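TRNA (guanine-N(1)-)-methyltransferase (Aquifex aeolicus, PDB 1OY5) probably methylates guanosine-37 of various tRNAs at N1, using S-adenosyl-L-methionine as the methyl donor and working as a homodimer. Local coordinates at residues Val101-Gly115 and Gly142-Val156. Sequence-based numbering, arbitrary orientation.
Sequences VNELSKKERIMIICG and GEIVALAVIDAVSRV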
loop_
_atom_site.group_PDB
_atom_site.type_symbol
_atom_site.label_atom_id
_atom_site.label_comp_id
_atom_site.label_asym_id
_atom_site.label_seq_id
_atom_site.Cartn_x
_atom_site.Cartn_y
_atom_site.Cartn_z
ATOM N N VAL A 101 -12.528 -5.890 -1.994
ATOM C CA VAL A 101 -12.508 -4.903 -3.052
ATOM C C VAL A 101 -13.858 -4.938 -3.756
ATOM O O VAL A 101 -14.485 -3.916 -3.980
ATOM C CB VAL A 101 -11.373 -5.144 -4.082
ATOM C CG1 VAL A 101 -11.493 -4.162 -5.226
ATOM C CG2 VAL A 101 -10.020 -5.018 -3.443
ATOM N N ASN A 102 -14.315 -6.126 -4.105
ATOM C CA ASN A 102 -15.594 -6.264 -4.808
ATOM C C ASN A 102 -16.809 -5.848 -3.981
ATOM O O ASN A 102 -17.663 -5.122 -4.467
ATOM C CB ASN A 102 -15.754 -7.686 -5.304
ATOM C CG ASN A 102 -14.736 -8.042 -6.363
ATOM O OD1 ASN A 102 -14.913 -7.756 -7.558
ATOM N ND2 ASN A 102 -13.638 -8.657 -5.923
ATOM N N GLU A 103 -16.873 -6.325 -2.741
ATOM C CA GLU A 103 -17.939 -5.976 -1.804
ATOM C C GLU A 103 -18.030 -4.449 -1.681
ATOM O O GLU A 103 -19.119 -3.877 -1.670
ATOM C CB GLU A 103 -17.650 -6.568 -0.401
ATOM C CG GLU A 103 -17.538 -8.095 -0.313
ATOM C CD GLU A 103 -16.993 -8.584 1.040
ATOM O OE1 GLU A 103 -17.325 -7.961 2.078
ATOM O OE2 GLU A 103 -16.229 -9.580 1.090
ATOM N N LEU A 104 -16.859 -3.809 -1.570
ATOM C CA LEU A 104 -16.746 -2.372 -1.385
ATOM C C LEU A 104 -17.187 -1.609 -2.621
ATOM O O LEU A 104 -17.681 -0.484 -2.514
ATOM C CB LEU A 104 -15.288 -1.987 -1.024
ATOM C CG LEU A 104 -14.723 -2.389 0.344
ATOM C CD1 LEU A 104 -13.241 -2.082 0.450
ATOM C CD2 LEU A 104 -15.418 -1.692 1.461
ATOM N N SER A 105 -16.959 -2.202 -3.790
ATOM C CA SER A 105 -17.328 -1.601 -5.065
ATOM C C SER A 105 -18.833 -1.529 -5.188
ATOM O O SER A 105 -19.342 -0.732 -5.966
ATOM C CB SER A 105 -16.789 -2.422 -6.242
ATOM O OG SER A 105 -17.343 -3.728 -6.270
ATOM N N LYS A 106 -19.544 -2.377 -4.454
ATOM C CA LYS A 106 -21.004 -2.370 -4.520
ATOM C C LYS A 106 -21.597 -1.325 -3.571
ATOM O O LYS A 106 -22.779 -1.144 -3.493
ATOM C CB LYS A 106 -21.569 -3.772 -4.238
ATOM C CG LYS A 106 -21.358 -4.744 -5.395
ATOM C CD LYS A 106 -21.751 -6.168 -5.022
ATOM C CE LYS A 106 -23.233 -6.281 -4.550
ATOM N NZ LYS A 106 -24.294 -6.446 -5.649
ATOM N N LYS A 107 -20.752 -0.620 -2.854
ATOM C CA LYS A 107 -21.236 0.427 -1.957
ATOM C C LYS A 107 -21.405 1.787 -2.626
ATOM O O LYS A 107 -21.091 1.955 -3.793
ATOM C CB LYS A 107 -20.349 0.515 -0.739
ATOM C CG LYS A 107 -20.418 -0.769 -0.012
ATOM C CD LYS A 107 -19.909 -0.652 1.360
ATOM C CE LYS A 107 -20.396 -1.841 2.189
ATOM N NZ LYS A 107 -19.521 -2.935 1.880
ATOM N N GLU A 108 -21.979 2.716 -1.884
ATOM C CA GLU A 108 -22.289 4.045 -2.387
ATOM C C GLU A 108 -21.472 5.093 -1.672
ATOM O O GLU A 108 -21.073 6.079 -2.279
ATOM C CB GLU A 108 -23.788 4.381 -2.188
ATOM C CG GLU A 108 -24.734 3.705 -3.182
ATOM C CD GLU A 108 -26.204 3.929 -2.877
ATOM O OE1 GLU A 108 -27.003 3.976 -3.819
ATOM O OE2 GLU A 108 -26.598 4.044 -1.702
ATOM N N ARG A 109 -21.245 4.873 -0.375
ATOM C CA ARG A 109 -20.482 5.786 0.452
ATOM C C ARG A 109 -19.525 5.083 1.391
ATOM O O ARG A 109 -19.895 4.298 2.232
ATOM C CB ARG A 109 -21.440 6.655 1.276
ATOM C CG ARG A 109 -21.948 7.837 0.559
ATOM C CD ARG A 109 -23.282 8.290 1.084
ATOM N NE ARG A 109 -24.338 7.481 0.494
ATOM C CZ ARG A 109 -25.129 6.693 1.177
ATOM N NH1 ARG A 109 -25.003 6.624 2.493
ATOM N NH2 ARG A 109 -26.031 5.969 0.536
ATOM N N ILE A 110 -18.266 5.425 1.274
ATOM C CA ILE A 110 -17.244 4.825 2.109
ATOM C C ILE A 110 -16.416 5.930 2.713
ATOM O O ILE A 110 -16.023 6.867 2.041
ATOM C CB ILE A 110 -16.386 3.883 1.286
ATOM C CG1 ILE A 110 -17.256 2.800 0.690
ATOM C CG2 ILE A 110 -15.357 3.258 2.132
ATOM C CD1 ILE A 110 -16.560 1.891 -0.220
ATOM N N MET A 111 -16.216 5.831 4.014
ATOM C CA MET A 111 -15.383 6.744 4.740
ATOM C C MET A 111 -14.261 5.883 5.262
ATOM O O MET A 111 -14.518 4.817 5.835
ATOM C CB MET A 111 -16.157 7.376 5.889
ATOM C CG MET A 111 -15.279 7.992 6.972
ATOM S SD MET A 111 -16.169 8.814 8.276
ATOM C CE MET A 111 -16.488 10.177 7.574
ATOM N N ILE A 112 -13.031 6.321 5.055
ATOM C CA ILE A 112 -11.857 5.602 5.505
ATOM C C ILE A 112 -11.117 6.481 6.482
ATOM O O ILE A 112 -10.683 7.560 6.141
ATOM C CB ILE A 112 -10.945 5.288 4.337
ATOM C CG1 ILE A 112 -11.664 4.451 3.297
ATOM C CG2 ILE A 112 -9.724 4.556 4.821
ATOM C CD1 ILE A 112 -10.859 4.330 2.013
ATOM N N ILE A 113 -10.985 6.009 7.709
ATOM C CA ILE A 113 -10.312 6.749 8.755
ATOM C C ILE A 113 -8.861 6.305 8.717
ATOM O O ILE A 113 -8.603 5.145 8.988
ATOM C CB ILE A 113 -10.921 6.407 10.130
ATOM C CG1 ILE A 113 -12.405 6.765 10.167
ATOM C CG2 ILE A 113 -10.221 7.182 11.228
ATOM C CD1 ILE A 113 -13.103 6.381 11.395
ATOM N N CYS A 114 -7.931 7.226 8.400
ATOM C CA CYS A 114 -6.535 6.879 8.280
ATOM C C CYS A 114 -5.855 6.936 9.637
ATOM O O CYS A 114 -5.767 7.961 10.226
ATOM C CB CYS A 114 -5.823 7.779 7.266
ATOM S SG CYS A 114 -6.415 7.647 5.570
ATOM N N GLY A 115 -5.382 5.810 10.140
ATOM C CA GLY A 115 -4.692 5.794 11.418
ATOM C C GLY A 115 -3.340 6.512 11.399
ATOM O O GLY A 115 -2.795 6.881 10.323
ATOM N N GLY A 142 -2.167 5.240 7.784
ATOM C CA GLY A 142 -3.154 4.557 6.950
ATOM C C GLY A 142 -3.396 5.142 5.591
ATOM O O GLY A 142 -4.187 4.640 4.822
ATOM N N GLU A 143 -2.716 6.217 5.273
ATOM C CA GLU A 143 -2.907 6.851 3.979
ATOM C C GLU A 143 -2.681 5.879 2.811
ATOM O O GLU A 143 -3.463 5.795 1.906
ATOM C CB GLU A 143 -1.981 8.058 3.846
ATOM C CG GLU A 143 -2.482 9.271 4.539
ATOM C CD GLU A 143 -2.358 9.256 6.053
ATOM O OE1 GLU A 143 -2.947 10.147 6.681
ATOM O OE2 GLU A 143 -1.670 8.422 6.656
ATOM N N ILE A 144 -1.556 5.198 2.825
ATOM C CA ILE A 144 -1.187 4.257 1.780
ATOM C C ILE A 144 -2.200 3.113 1.614
ATOM O O ILE A 144 -2.375 2.578 0.522
ATOM C CB ILE A 144 0.230 3.686 2.126
ATOM C CG1 ILE A 144 1.300 4.703 1.759
ATOM C CG2 ILE A 144 0.507 2.439 1.410
ATOM C CD1 ILE A 144 2.664 4.391 2.384
ATOM N N VAL A 145 -2.866 2.743 2.694
ATOM C CA VAL A 145 -3.813 1.653 2.661
ATOM C C VAL A 145 -5.113 2.176 2.136
ATOM O O VAL A 145 -5.856 1.479 1.420
ATOM C CB VAL A 145 -3.978 0.993 4.026
ATOM C CG1 VAL A 145 -5.165 0.062 4.035
ATOM C CG2 VAL A 145 -2.681 0.212 4.377
ATOM N N ALA A 146 -5.369 3.426 2.453
ATOM C CA ALA A 146 -6.574 4.068 1.948
ATOM C C ALA A 146 -6.479 4.164 0.440
ATOM O O ALA A 146 -7.464 3.899 -0.271
ATOM C CB ALA A 146 -6.743 5.463 2.561
ATOM N N LEU A 147 -5.305 4.548 -0.058
ATOM C CA LEU A 147 -5.148 4.745 -1.485
ATOM C C LEU A 147 -5.283 3.385 -2.205
ATOM O O LEU A 147 -6.009 3.255 -3.205
ATOM C CB LEU A 147 -3.845 5.455 -1.792
ATOM C CG LEU A 147 -3.664 6.923 -1.345
ATOM C CD1 LEU A 147 -2.245 7.379 -1.660
ATOM C CD2 LEU A 147 -4.626 7.842 -2.022
ATOM N N ALA A 148 -4.634 2.362 -1.653
ATOM C CA ALA A 148 -4.753 1.039 -2.207
ATOM C C ALA A 148 -6.235 0.682 -2.331
ATOM O O ALA A 148 -6.704 0.293 -3.384
ATOM C CB ALA A 148 -4.063 0.065 -1.326
ATOM N N VAL A 149 -6.981 0.865 -1.256
ATOM C CA VAL A 149 -8.401 0.583 -1.282
ATOM C C VAL A 149 -9.138 1.386 -2.408
ATOM O O VAL A 149 -9.948 0.830 -3.144
ATOM C CB VAL A 149 -9.033 0.871 0.082
ATOM C CG1 VAL A 149 -10.523 0.807 -0.009
ATOM C CG2 VAL A 149 -8.553 -0.113 1.122
ATOM N N ILE A 150 -8.849 2.691 -2.509
ATOM C CA ILE A 150 -9.462 3.536 -3.528
ATOM C C ILE A 150 -9.098 3.045 -4.929
ATOM O O ILE A 150 -9.932 3.007 -5.826
ATOM C CB ILE A 150 -9.019 4.989 -3.333
ATOM C CG1 ILE A 150 -9.626 5.560 -2.042
ATOM C CG2 ILE A 150 -9.523 5.840 -4.460
ATOM C CD1 ILE A 150 -9.205 6.963 -1.700
ATOM N N ASP A 151 -7.827 2.662 -5.091
ATOM C CA ASP A 151 -7.298 2.164 -6.354
ATOM C C ASP A 151 -7.954 0.853 -6.749
ATOM O O ASP A 151 -8.438 0.713 -7.849
ATOM C CB ASP A 151 -5.783 1.977 -6.241
ATOM C CG ASP A 151 -5.119 1.715 -7.571
ATOM O OD1 ASP A 151 -5.064 0.549 -7.999
ATOM O OD2 ASP A 151 -4.554 2.597 -8.246
ATOM N N ALA A 152 -7.953 -0.111 -5.840
ATOM C CA ALA A 152 -8.474 -1.445 -6.119
ATOM C C ALA A 152 -9.945 -1.424 -6.508
ATOM O O ALA A 152 -10.358 -2.072 -7.474
ATOM C CB ALA A 152 -8.256 -2.376 -4.909
ATOM N N VAL A 153 -10.717 -0.703 -5.720
ATOM C CA VAL A 153 -12.140 -0.557 -5.915
ATOM C C VAL A 153 -12.478 0.139 -7.241
ATOM O O VAL A 153 -13.321 -0.337 -8.014
ATOM C CB VAL A 153 -12.757 0.205 -4.748
ATOM C CG1 VAL A 153 -14.147 0.618 -5.081
ATOM C CG2 VAL A 153 -12.755 -0.672 -3.492
ATOM N N SER A 154 -11.771 1.225 -7.520
ATOM C CA SER A 154 -12.007 2.026 -8.708
ATOM C C SER A 154 -11.782 1.248 -9.956
ATOM O O SER A 154 -12.526 1.416 -10.914
ATOM C CB SER A 154 -11.093 3.245 -8.741
ATOM O OG SER A 154 -11.492 4.230 -7.799
ATOM N N ARG A 155 -10.763 0.393 -9.969
ATOM C CA ARG A 155 -10.468 -0.369 -11.195
ATOM C C ARG A 155 -11.466 -1.496 -11.512
ATOM O O ARG A 155 -11.589 -1.886 -12.671
ATOM C CB ARG A 155 -9.022 -0.878 -11.242
ATOM C CG ARG A 155 -8.683 -1.928 -10.211
ATOM C CD ARG A 155 -7.346 -2.560 -10.439
ATOM N NE ARG A 155 -7.285 -3.254 -11.720
ATOM C CZ ARG A 155 -7.820 -4.445 -11.955
ATOM N NH1 ARG A 155 -8.471 -5.090 -10.999
ATOM N NH2 ARG A 155 -7.694 -5.006 -13.146
ATOM N N VAL A 156 -12.206 -1.991 -10.515
ATOM C CA VAL A 156 -13.212 -3.034 -10.782
ATOM C C VAL A 156 -14.573 -2.419 -10.955
ATOM O O VAL A 156 -15.571 -3.131 -11.003
ATOM C CB VAL A 156 -13.314 -4.096 -9.669
ATOM C CG1 VAL A 156 -12.004 -4.829 -9.505
ATOM C CG2 VAL A 156 -13.778 -3.488 -8.381
#
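Val101 and Val153 bring helix 98-105 against the C-terminal half of helix 143-155, the axes of helical residues 101-105 and 143-155 crossing at -74°. Val101 straddles Ala152: its CG2 lies 3.5 Å from Ala152 CB, while CG1, anti to the backbone N (chi1 174°), lies over the Ala152 carbonyl and also reaches Val156 CG2. Val153 sends CG2 to Leu104 CB (3.8 Å) and CG1 to the backbone of Ser105, and Leu6 of strand 6-12 touches it too. Cutting Val153 back to an alanine removes both methyls and would probably open a gap between the helices, leaving Leu104 CB and Ser105 CA without their partners. Leu104 CD1 meets Val149 CG1 crosswise at 4.0 Å.

Helix 143-155 runs nearly antiparallel to strand 109-114, lying over one face of the parallel sheet. Ile112 places CG2 on Ala146 CB (3.8 Å) and CD1 on Val149 CG1, and Cys114 SG rests 3.7 Å from Ala146 CB.

Polar contact gathers at the strand's C-terminal end. Gly142 N donates to Gly115 O (3.1 Å). Glu143 bends beside Cys114 CB, its carboxylate held by Thr12 and Arg116.

An apolar interface thus seats the helix, while one backbone bond ties the residue just before it to Gly115, a probable S-adenosyl-L-methionine-binding residue, consistent with the SPOUT-family cofactor site.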